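Ferredoxin-NADP reductase (Neisseria gonorrhoeae MIA_2011_03-10, PDB 5TR9) binds FAD and probably passes electrons between NADP(H) and ferredoxin through the flavin. Local coordinates at residues Glu20-Val25 against Asp100-Asp105; Lys31-Ala36 against Tyr79-Ile84; Phe50-Phe55 against Trp63-Val68. All coordinates share one frame; numbering follows the deposited sequence. Where two conformers were deposited one is given.

Contact 1 of 3, residues Glu20-Val25 against Asp100-Asp105; sequences EKILWV and DTILLD
Glu-20 and Ile-102 form an antiparallel hydrogen-bonded pair: Glu-20 N reaches Ile-102 O at 2.7 Å, and Ile-102 N meets Glu-20 O at 3.0 Å. Two residues on, Ile-22 N bonds to Asp-100 O (2.8 Å). Glu-20 O also accepts from a water, 3.0 Å away, which takes a bond from Lys-21 NZ and joins Thr-101 OG1, so the side chains of the non-hydrogen-bonded pair Lys-21 and Thr-101 are bridged on their face of the sheet. The carboxylate of Glu-20 is hydrogen-bonded to Thr-18 and Ser-38, and its CG lies 3.9 Å from Leu-104 CB. Ile-22 and Ile-102 cross at about a right angle. With chi2 of Ile-22 at -62°, its terminal CD1 packs 3.7 Å from Ile-102 CG2 and about as close to Ile-102 CD1, and both side chains also touch Ile-37. The strand directions differ by 120°. On its other edge strand 17-27 carries a classic beta bulge, Leu-23 and Trp-24 both facing Ala-36. The pair joins two central strands of the antiparallel sheet that forms the FAD-binding beta barrel of the ferredoxin reductase family.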
# COMPACT_ATOMS: atom_id res chain seq x y z
N GLU A 20 -16.44 16.19 3.93
CA GLU A 20 -16.15 15.44 5.14
C GLU A 20 -15.31 16.30 6.09
O GLU A 20 -14.99 17.46 5.80
CB GLU A 20 -15.45 14.12 4.79
CG GLU A 20 -16.28 13.23 3.86
CD GLU A 20 -17.67 12.93 4.40
OE1 GLU A 20 -17.82 12.77 5.63
OE2 GLU A 20 -18.62 12.86 3.58
N LYS A 21 -14.95 15.73 7.24
CA LYS A 21 -14.18 16.44 8.25
C LYS A 21 -12.89 15.68 8.55
O LYS A 21 -12.90 14.45 8.64
CB LYS A 21 -14.97 16.59 9.56
CG LYS A 21 -16.25 17.42 9.45
CD LYS A 21 -15.94 18.88 9.59
CE LYS A 21 -17.22 19.68 9.87
NZ LYS A 21 -18.21 19.54 8.77
N ILE A 22 -11.80 16.42 8.73
CA ILE A 22 -10.59 15.84 9.31
C ILE A 22 -10.87 15.48 10.76
O ILE A 22 -11.32 16.32 11.54
CB ILE A 22 -9.40 16.81 9.22
CG1 ILE A 22 -9.09 17.20 7.77
CG2 ILE A 22 -8.17 16.23 9.94
CD1 ILE A 22 -8.66 16.04 6.90
N LEU A 23 -10.61 14.22 11.13
CA LEU A 23 -10.82 13.81 12.51
C LEU A 23 -9.54 13.95 13.34
O LEU A 23 -9.60 14.39 14.49
CB LEU A 23 -11.34 12.37 12.56
CG LEU A 23 -12.64 12.15 11.77
CD1 LEU A 23 -13.06 10.70 11.86
CD2 LEU A 23 -13.74 13.05 12.27
N TRP A 24 -8.39 13.59 12.78
CA TRP A 24 -7.14 13.72 13.50
C TRP A 24 -6.00 13.51 12.52
O TRP A 24 -6.17 12.87 11.48
CB TRP A 24 -7.04 12.73 14.67
CG TRP A 24 -7.37 11.27 14.35
CD1 TRP A 24 -8.54 10.61 14.60
CD2 TRP A 24 -6.49 10.30 13.76
NE1 TRP A 24 -8.46 9.31 14.18
CE2 TRP A 24 -7.20 9.08 13.67
CE3 TRP A 24 -5.17 10.34 13.30
CZ2 TRP A 24 -6.64 7.92 13.13
CZ3 TRP A 24 -4.61 9.19 12.77
CH2 TRP A 24 -5.35 7.99 12.68
N VAL A 25 -4.83 14.04 12.89
CA VAL A 25 -3.60 13.88 12.12
C VAL A 25 -2.52 13.42 13.08
O VAL A 25 -2.32 14.04 14.14
CB VAL A 25 -3.16 15.20 11.43
CG1 VAL A 25 -1.90 14.94 10.58
CG2 VAL A 25 -4.29 15.78 10.58
N ASP A 100 -11.45 20.63 10.16
CA ASP A 100 -11.33 21.20 8.83
C ASP A 100 -12.09 20.35 7.81
O ASP A 100 -12.23 19.13 7.96
CB ASP A 100 -9.86 21.29 8.40
CG ASP A 100 -9.07 22.36 9.15
OD1 ASP A 100 -9.68 23.19 9.87
OD2 ASP A 100 -7.83 22.37 8.99
N THR A 101 -12.58 21.02 6.76
CA THR A 101 -13.30 20.35 5.69
C THR A 101 -12.33 19.73 4.70
O THR A 101 -11.37 20.38 4.26
CB THR A 101 -14.21 21.34 4.96
OG1 THR A 101 -15.27 21.76 5.83
CG2 THR A 101 -14.81 20.71 3.71
N ILE A 102 -12.59 18.48 4.33
CA ILE A 102 -11.88 17.81 3.25
C ILE A 102 -12.94 17.16 2.37
O ILE A 102 -14.00 16.75 2.85
CB ILE A 102 -10.85 16.78 3.79
CG1 ILE A 102 -9.97 16.22 2.66
CG2 ILE A 102 -11.54 15.64 4.55
CD1 ILE A 102 -8.71 15.51 3.16
N LEU A 103 -12.67 17.12 1.06
CA LEU A 103 -13.63 16.63 0.08
C LEU A 103 -13.30 15.19 -0.28
O LEU A 103 -12.13 14.85 -0.47
CB LEU A 103 -13.61 17.49 -1.18
CG LEU A 103 -13.70 19.00 -0.95
CD1 LEU A 103 -13.77 19.70 -2.30
CD2 LEU A 103 -14.90 19.34 -0.10
N LEU A 104 -14.33 14.35 -0.36
CA LEU A 104 -14.18 12.92 -0.66
C LEU A 104 -14.97 12.59 -1.92
O LEU A 104 -16.20 12.64 -1.92
CB LEU A 104 -14.67 12.07 0.52
CG LEU A 104 -14.68 10.55 0.33
CD1 LEU A 104 -13.27 10.01 0.14
CD2 LEU A 104 -15.36 9.91 1.53
N ASP A 105 -14.26 12.26 -3.00
CA ASP A 105 -14.93 11.79 -4.21
C ASP A 105 -15.78 10.57 -3.87
O ASP A 105 -15.37 9.72 -3.09
CB ASP A 105 -13.88 11.45 -5.28
CG ASP A 105 -14.49 11.16 -6.63
OD1 ASP A 105 -15.22 10.15 -6.77
OD2 ASP A 105 -14.26 11.95 -7.57
O HOH W 1 -17.21 19.44 6.09

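Contact 2 of 3, residues Lys31-Ala36 against Tyr79-Ile84; sequences KLITFA and YFAVLI. With FAD (flavin-adenine dinucleotide), chain C.
Lys-31 to Ala-36 and Tyr-79 to Ile-84 pair as antiparallel strands at the flavin-binding margin of the FAD domain. Five backbone hydrogen bonds join them, from Leu-83 N to Lys-31 O (2.8 Å) at one end to the reciprocal pair of Phe-35 and Tyr-79 at the other. On one face, Tyr-79 CB lies over the Phe-35 ring, offset toward the rim and 3.8 Å from CZ, a CH-pi contact, whereas Ala-81 CB meets the same ring at its edge. The two aromatic planes are inclined by 36°, and Tyr-79 OH is hydrogen-bonded to Ser-51 OG. Further along this face Ile-33 CG1 packs on Ala-81 CB at 4.0 Å, and Phe-93 of helix 88-95 touches Ile-33, Phe-35 and Ala-81. On the opposite face Leu-32 CD2 contacts Phe-80 CE1 and, in the conformer given for Val-82, approaches Val-82 CB at 3.8 Å, while Ile-33 O lies in the plane of the Phe-80 ring, at its edge. Phe-80 also meets Phe-165 edge-to-face. The outer edge of strand 79-82 serves the cofactor: FAD N3 donates to Phe-80 O at 2.8 Å, and Val-82 N donates to FAD O2 at 3.1 Å. Beyond the strand, Ile-84 CD1 packs against the adenine, 3.6 Å from FAD C4A. A strand edge that reads the pyrimidine end of the isoalloxazine through main-chain N-H and C=O groups is characteristic of the flavin site of FR-type FAD domains.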
# COMPACT_ATOMS: atom_id res chain seq x y z
N LYS A 31 7.68 14.12 8.47
CA LYS A 31 7.20 14.12 7.10
C LYS A 31 6.28 12.95 6.77
O LYS A 31 5.83 12.85 5.62
CB LYS A 31 8.39 14.13 6.13
CG LYS A 31 9.33 15.31 6.30
CD LYS A 31 8.64 16.61 5.95
CE LYS A 31 9.53 17.81 6.21
NZ LYS A 31 8.77 19.09 6.12
N LEU A 32 5.99 12.06 7.71
CA LEU A 32 5.11 10.93 7.46
C LEU A 32 3.91 11.03 8.40
O LEU A 32 4.08 10.97 9.62
CB LEU A 32 5.84 9.59 7.66
CG LEU A 32 7.03 9.38 6.70
CD1 LEU A 32 7.76 8.08 7.03
CD2 LEU A 32 6.58 9.39 5.25
N ILE A 33 2.71 11.17 7.82
CA ILE A 33 1.50 11.29 8.64
C ILE A 33 0.53 10.18 8.28
O ILE A 33 0.47 9.71 7.14
CB ILE A 33 0.82 12.67 8.48
CG1 ILE A 33 0.37 12.88 7.03
CG2 ILE A 33 1.76 13.78 8.91
CD1 ILE A 33 -0.55 14.10 6.84
N THR A 34 -0.26 9.78 9.27
CA THR A 34 -1.55 9.16 8.99
C THR A 34 -2.63 10.11 9.48
O THR A 34 -2.39 10.95 10.36
CB THR A 34 -1.71 7.77 9.65
OG1 THR A 34 -1.45 7.83 11.06
CG2 THR A 34 -0.74 6.78 9.00
N PHE A 35 -3.80 10.03 8.85
CA PHE A 35 -4.91 10.87 9.28
C PHE A 35 -6.21 10.16 8.96
O PHE A 35 -6.26 9.30 8.08
CB PHE A 35 -4.87 12.28 8.64
CG PHE A 35 -4.97 12.29 7.12
CD1 PHE A 35 -3.84 12.14 6.33
CD2 PHE A 35 -6.20 12.52 6.50
CE1 PHE A 35 -3.92 12.18 4.94
CE2 PHE A 35 -6.29 12.57 5.10
CZ PHE A 35 -5.15 12.40 4.31
N ALA A 36 -7.25 10.51 9.71
CA ALA A 36 -8.57 9.93 9.53
C ALA A 36 -9.55 11.02 9.18
O ALA A 36 -9.44 12.16 9.66
CB ALA A 36 -9.04 9.21 10.80
N TYR A 79 -5.74 7.36 5.98
CA TYR A 79 -4.80 7.49 4.88
C TYR A 79 -3.40 7.69 5.44
O TYR A 79 -3.22 8.11 6.58
CB TYR A 79 -5.18 8.66 3.95
CG TYR A 79 -6.58 8.52 3.40
CD1 TYR A 79 -6.83 7.74 2.27
CD2 TYR A 79 -7.67 9.11 4.06
CE1 TYR A 79 -8.13 7.59 1.78
CE2 TYR A 79 -8.97 8.96 3.58
CZ TYR A 79 -9.19 8.19 2.44
OH TYR A 79 -10.49 8.05 1.99
N PHE A 80 -2.40 7.33 4.62
CA PHE A 80 -0.98 7.48 4.93
C PHE A 80 -0.37 8.36 3.85
O PHE A 80 -0.37 7.98 2.67
CB PHE A 80 -0.30 6.10 4.97
CG PHE A 80 1.22 6.13 5.00
CD1 PHE A 80 1.90 7.12 5.69
CD2 PHE A 80 1.95 5.12 4.37
CE1 PHE A 80 3.30 7.13 5.71
CE2 PHE A 80 3.34 5.11 4.42
CZ PHE A 80 4.02 6.12 5.08
N ALA A 81 0.14 9.53 4.24
CA ALA A 81 0.71 10.48 3.28
C ALA A 81 2.15 10.84 3.62
O ALA A 81 2.50 11.05 4.79
CB ALA A 81 -0.13 11.76 3.21
N VAL A 82 2.98 10.90 2.59
CA VAL A 82 4.34 11.43 2.71
C VAL A 82 4.31 12.89 2.29
O VAL A 82 3.81 13.24 1.21
CB VAL A 82 5.34 10.63 1.86
CG1 VAL A 82 4.77 10.35 0.51
CG2 VAL A 82 6.65 11.40 1.69
N LEU A 83 4.86 13.77 3.15
CA LEU A 83 4.84 15.20 2.84
C LEU A 83 6.01 15.53 1.91
O LEU A 83 7.18 15.32 2.27
CB LEU A 83 4.87 16.03 4.12
CG LEU A 83 3.71 15.74 5.06
CD1 LEU A 83 3.82 16.59 6.33
CD2 LEU A 83 2.35 15.96 4.39
N ILE A 84 5.69 16.03 0.72
CA ILE A 84 6.67 16.27 -0.33
C ILE A 84 7.08 17.73 -0.32
O ILE A 84 6.21 18.62 -0.29
CB ILE A 84 6.10 15.87 -1.71
CG1 ILE A 84 5.69 14.39 -1.73
CG2 ILE A 84 7.11 16.21 -2.82
CD1 ILE A 84 6.85 13.44 -1.53
PA FAD C . 2.53 16.44 -6.27
O1A FAD C . 2.46 17.68 -7.09
O2A FAD C . 1.36 15.47 -6.42
O5B FAD C . 3.82 15.61 -6.56
C5B FAD C . 5.11 16.24 -6.62
C4B FAD C . 6.13 15.13 -6.78
O4B FAD C . 6.25 14.43 -5.53
C3B FAD C . 5.75 14.05 -7.78
O3B FAD C . 6.12 14.41 -9.11
C2B FAD C . 6.56 12.85 -7.29
O2B FAD C . 7.91 12.91 -7.75
C1B FAD C . 6.57 13.06 -5.78
N9A FAD C . 5.62 12.25 -5.04
C8A FAD C . 4.26 12.39 -4.99
N7A FAD C . 3.67 11.53 -4.18
C5A FAD C . 4.72 10.80 -3.65
C6A FAD C . 4.76 9.74 -2.73
N6A FAD C . 3.67 9.21 -2.17
N1A FAD C . 5.97 9.22 -2.43
C2A FAD C . 7.06 9.75 -3.00
N3A FAD C . 7.14 10.75 -3.88
C4A FAD C . 5.93 11.24 -4.16
N1 FAD C . 0.58 9.56 -1.91
C2 FAD C . 0.66 9.22 -0.59
O2 FAD C . 1.35 9.87 0.20
N3 FAD C . -0.03 8.10 -0.14
C4 FAD C . -0.83 7.27 -0.92
O4 FAD C . -1.41 6.31 -0.41
C4X FAD C . -0.91 7.65 -2.31
N5 FAD C . -1.62 6.90 -3.12
C5X FAD C . -1.69 7.27 -4.45
C6 FAD C . -2.45 6.49 -5.33
C7 FAD C . -2.56 6.83 -6.67
C7M FAD C . -3.40 5.97 -7.59
C8 FAD C . -1.90 7.97 -7.16
C8M FAD C . -2.01 8.36 -8.61
C9 FAD C . -1.14 8.75 -6.29
C9A FAD C . -1.03 8.41 -4.94
N10 FAD C . -0.24 9.16 -4.04
C10 FAD C . -0.18 8.82 -2.71
C1' FAD C . 0.37 10.43 -4.43
C2' FAD C . -0.57 11.59 -4.03
O2' FAD C . -1.75 11.61 -4.84
C3' FAD C . 0.14 12.94 -4.12
O3' FAD C . 0.80 13.05 -5.37
C4' FAD C . 1.04 13.24 -2.92
O4' FAD C . 0.23 13.38 -1.75
C5' FAD C . 1.87 14.50 -3.10
O5' FAD C . 0.99 15.59 -3.44
P FAD C . 1.57 17.05 -3.64
O1P FAD C . 2.23 17.53 -2.35
O2P FAD C . 0.48 17.88 -4.23
O3P FAD C . 2.72 16.81 -4.74

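Contact 3 of 3, residues Phe50-Phe55 against Trp63-Val68; sequences FSRLGF and WRAYSV. With FAD (flavin-adenine dinucleotide), chain C.
Phe-50 to Phe-55 and Trp-63 to Val-68 form an antiparallel hairpin, its strand directions 147° apart, with reciprocal backbone bonds at the pairs Ser-51 with Tyr-66 and Leu-53 with Arg-64. Across it, in one of its two conformers, the guanidinium of Arg-52 stacks flat on the Trp-63 indole, planes 21° apart; NH2 sits over one face, 3.4 Å from Trp-63 CG, and Gly-54 CA packs on the opposite face as a CH-pi contact. Phe-50 CD1 touches Ala-65 CB at 3.7 Å, and one face of its ring receives the flavin methyl C7M over its centre. Leu-53 CD1 meets Tyr-66 CD2, the two side chains crossing at about a right angle. Strand 63-67 also grips FAD: Arg-64 sends NE to O2A at 2.9 Å and NH2, at 3.3 Å, to O1A. Its NH1 bonds back to Trp-63 O, which helps fix the rotation of the guanidinium. Tyr-66 OH shares a hydrogen bond with ribityl O4' (2.7 Å), FAD O2' donates to Ala-65 O (2.7 Å), and Ser-67 N reaches flavin O4. Strand 101-105 borders the other edge of strand 50-57, bringing Leu-104 onto Leu-53 and Leu-103 onto Trp-63; helix 88-95 packs on Phe-55 and Tyr-66, and Tyr-79 of strand 76-82 touches Leu-53, Tyr-66 and Val-68.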
# COMPACT_ATOMS: atom_id res chain seq x y z
N PHE A 50 -8.21 3.03 -3.96
CA PHE A 50 -7.86 4.37 -3.53
C PHE A 50 -9.02 5.35 -3.66
O PHE A 50 -9.93 5.19 -4.50
CB PHE A 50 -6.61 4.89 -4.28
CG PHE A 50 -6.75 4.98 -5.78
CD1 PHE A 50 -7.21 6.15 -6.39
CD2 PHE A 50 -6.36 3.92 -6.60
CE1 PHE A 50 -7.31 6.25 -7.79
CE2 PHE A 50 -6.45 4.01 -7.99
CZ PHE A 50 -6.93 5.17 -8.58
N SER A 51 -8.99 6.36 -2.79
CA SER A 51 -9.91 7.48 -2.78
C SER A 51 -9.29 8.65 -3.53
O SER A 51 -8.08 8.70 -3.76
CB SER A 51 -10.21 7.94 -1.35
OG SER A 51 -10.65 6.88 -0.53
N ARG A 52 -10.13 9.60 -3.90
CA ARG A 52 -9.67 10.91 -4.34
C ARG A 52 -10.12 11.92 -3.30
O ARG A 52 -11.31 12.02 -3.00
CB ARG A 52 -10.21 11.27 -5.73
CG ARG A 52 -9.30 10.83 -6.86
CD ARG A 52 -9.91 11.10 -8.23
NE ARG A 52 -10.60 12.39 -8.33
CZ ARG A 52 -10.10 13.48 -8.92
NH1 ARG A 52 -8.89 13.45 -9.47
NH2 ARG A 52 -10.81 14.59 -8.97
N LEU A 53 -9.16 12.64 -2.73
CA LEU A 53 -9.40 13.62 -1.68
C LEU A 53 -9.09 15.00 -2.23
O LEU A 53 -8.22 15.16 -3.09
CB LEU A 53 -8.52 13.37 -0.46
CG LEU A 53 -8.61 11.98 0.18
CD1 LEU A 53 -7.64 11.87 1.38
CD2 LEU A 53 -10.05 11.70 0.61
N GLY A 54 -9.81 16.00 -1.73
CA GLY A 54 -9.66 17.33 -2.29
C GLY A 54 -9.89 18.41 -1.25
O GLY A 54 -10.38 18.16 -0.14
N PHE A 55 -9.52 19.62 -1.63
CA PHE A 55 -9.81 20.81 -0.85
C PHE A 55 -10.35 21.90 -1.76
O PHE A 55 -9.95 22.01 -2.92
CB PHE A 55 -8.58 21.37 -0.13
CG PHE A 55 -8.02 20.48 0.94
CD1 PHE A 55 -8.63 20.40 2.18
CD2 PHE A 55 -6.87 19.75 0.71
CE1 PHE A 55 -8.10 19.58 3.18
CE2 PHE A 55 -6.33 18.93 1.69
CZ PHE A 55 -6.94 18.85 2.93
N TRP A 63 -7.10 18.23 -6.07
CA TRP A 63 -7.45 16.83 -5.86
C TRP A 63 -6.23 15.94 -5.98
O TRP A 63 -5.40 16.14 -6.88
CB TRP A 63 -8.47 16.36 -6.89
CG TRP A 63 -9.81 16.98 -6.78
CD1 TRP A 63 -10.27 18.05 -7.49
CD2 TRP A 63 -10.87 16.57 -5.92
NE1 TRP A 63 -11.57 18.33 -7.12
CE2 TRP A 63 -11.96 17.43 -6.16
CE3 TRP A 63 -11.01 15.54 -4.98
CZ2 TRP A 63 -13.18 17.31 -5.48
CZ3 TRP A 63 -12.22 15.42 -4.31
CH2 TRP A 63 -13.28 16.30 -4.56
N ARG A 64 -6.15 14.92 -5.11
CA ARG A 64 -5.09 13.91 -5.19
C ARG A 64 -5.63 12.55 -4.74
O ARG A 64 -6.56 12.47 -3.94
CB ARG A 64 -3.88 14.28 -4.30
CG ARG A 64 -3.08 15.51 -4.76
CD ARG A 64 -2.36 15.26 -6.07
NE ARG A 64 -1.38 16.30 -6.39
CZ ARG A 64 -1.68 17.45 -7.01
NH1 ARG A 64 -2.94 17.72 -7.36
NH2 ARG A 64 -0.72 18.33 -7.29
N ALA A 65 -4.99 11.49 -5.24
CA ALA A 65 -5.39 10.12 -4.90
C ALA A 65 -4.60 9.58 -3.71
O ALA A 65 -3.39 9.84 -3.58
CB ALA A 65 -5.20 9.19 -6.10
N TYR A 66 -5.27 8.80 -2.85
CA TYR A 66 -4.65 8.16 -1.69
C TYR A 66 -5.26 6.78 -1.49
O TYR A 66 -6.49 6.65 -1.48
CB TYR A 66 -4.83 8.99 -0.40
CG TYR A 66 -4.18 10.33 -0.59
CD1 TYR A 66 -2.82 10.49 -0.36
CD2 TYR A 66 -4.91 11.40 -1.07
CE1 TYR A 66 -2.20 11.70 -0.60
CE2 TYR A 66 -4.31 12.61 -1.32
CZ TYR A 66 -2.96 12.75 -1.08
OH TYR A 66 -2.38 13.96 -1.35
N SER A 67 -4.42 5.77 -1.30
CA SER A 67 -4.96 4.44 -0.98
C SER A 67 -5.56 4.41 0.41
O SER A 67 -4.96 4.91 1.37
CB SER A 67 -3.86 3.38 -1.07
OG SER A 67 -3.24 3.39 -2.34
N VAL A 68 -6.73 3.78 0.55
CA VAL A 68 -7.31 3.66 1.89
C VAL A 68 -6.47 2.69 2.71
O VAL A 68 -6.22 1.56 2.29
CB VAL A 68 -8.77 3.19 1.82
CG1 VAL A 68 -9.37 3.18 3.23
CG2 VAL A 68 -9.58 4.10 0.91
PA FAD C . 2.53 16.44 -6.27
O1A FAD C . 2.46 17.68 -7.09
O2A FAD C . 1.36 15.47 -6.42
O5B FAD C . 3.82 15.61 -6.56
C5B FAD C . 5.11 16.24 -6.62
C4B FAD C . 6.13 15.13 -6.78
O4B FAD C . 6.25 14.43 -5.53
C3B FAD C . 5.75 14.05 -7.78
O3B FAD C . 6.12 14.41 -9.11
C2B FAD C . 6.56 12.85 -7.29
O2B FAD C . 7.91 12.91 -7.75
C1B FAD C . 6.57 13.06 -5.78
N9A FAD C . 5.62 12.25 -5.04
C8A FAD C . 4.26 12.39 -4.99
N7A FAD C . 3.67 11.53 -4.18
C5A FAD C . 4.72 10.80 -3.65
C6A FAD C . 4.76 9.74 -2.73
N6A FAD C . 3.67 9.21 -2.17
N1A FAD C . 5.97 9.22 -2.43
C2A FAD C . 7.06 9.75 -3.00
N3A FAD C . 7.14 10.75 -3.88
C4A FAD C . 5.93 11.24 -4.16
N1 FAD C . 0.58 9.56 -1.91
C2 FAD C . 0.66 9.22 -0.59
O2 FAD C . 1.35 9.87 0.20
N3 FAD C . -0.03 8.10 -0.14
C4 FAD C . -0.83 7.27 -0.92
O4 FAD C . -1.41 6.31 -0.41
C4X FAD C . -0.91 7.65 -2.31
N5 FAD C . -1.62 6.90 -3.12
C5X FAD C . -1.69 7.27 -4.45
C6 FAD C . -2.45 6.49 -5.33
C7 FAD C . -2.56 6.83 -6.67
C7M FAD C . -3.40 5.97 -7.59
C8 FAD C . -1.90 7.97 -7.16
C8M FAD C . -2.01 8.36 -8.61
C9 FAD C . -1.14 8.75 -6.29
C9A FAD C . -1.03 8.41 -4.94
N10 FAD C . -0.24 9.16 -4.04
C10 FAD C . -0.18 8.82 -2.71
C1' FAD C . 0.37 10.43 -4.43
C2' FAD C . -0.57 11.59 -4.03
O2' FAD C . -1.75 11.61 -4.84
C3' FAD C . 0.14 12.94 -4.12
O3' FAD C . 0.80 13.05 -5.37
C4' FAD C . 1.04 13.24 -2.92
O4' FAD C . 0.23 13.38 -1.75
C5' FAD C . 1.87 14.50 -3.10
O5' FAD C . 0.99 15.59 -3.44
P FAD C . 1.57 17.05 -3.64
O1P FAD C . 2.23 17.53 -2.35
O2P FAD C . 0.48 17.88 -4.23
O3P FAD C . 2.72 16.81 -4.74

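In the fold
All three contacts belong to one antiparallel sheet, ordered 60-67, 50-57, 101-105, 17-27, 32-38, 76-82. Contact 1 is its middle link: Leu-23 N to Ala-36 O (2.8 Å) joins it to contact 2, and Leu-103 N to Gly-54 O (2.8 Å) joins it to contact 3. Contacts 2 and 3 hold the outermost strands, their centres about 12 Å apart, yet they meet directly through Tyr-79, whose CD1 lies 3.6 Å from Tyr-66 CB, consistent with a sheet that curls into a barrel. Contact 2 meets the pyrimidine and adenine of FAD; contact 3 meets its dimethylbenzene end, ribityl and diphosphate and also the pyrimidine; the Ile-102 side chain of contact 1 stays about 10 Å away.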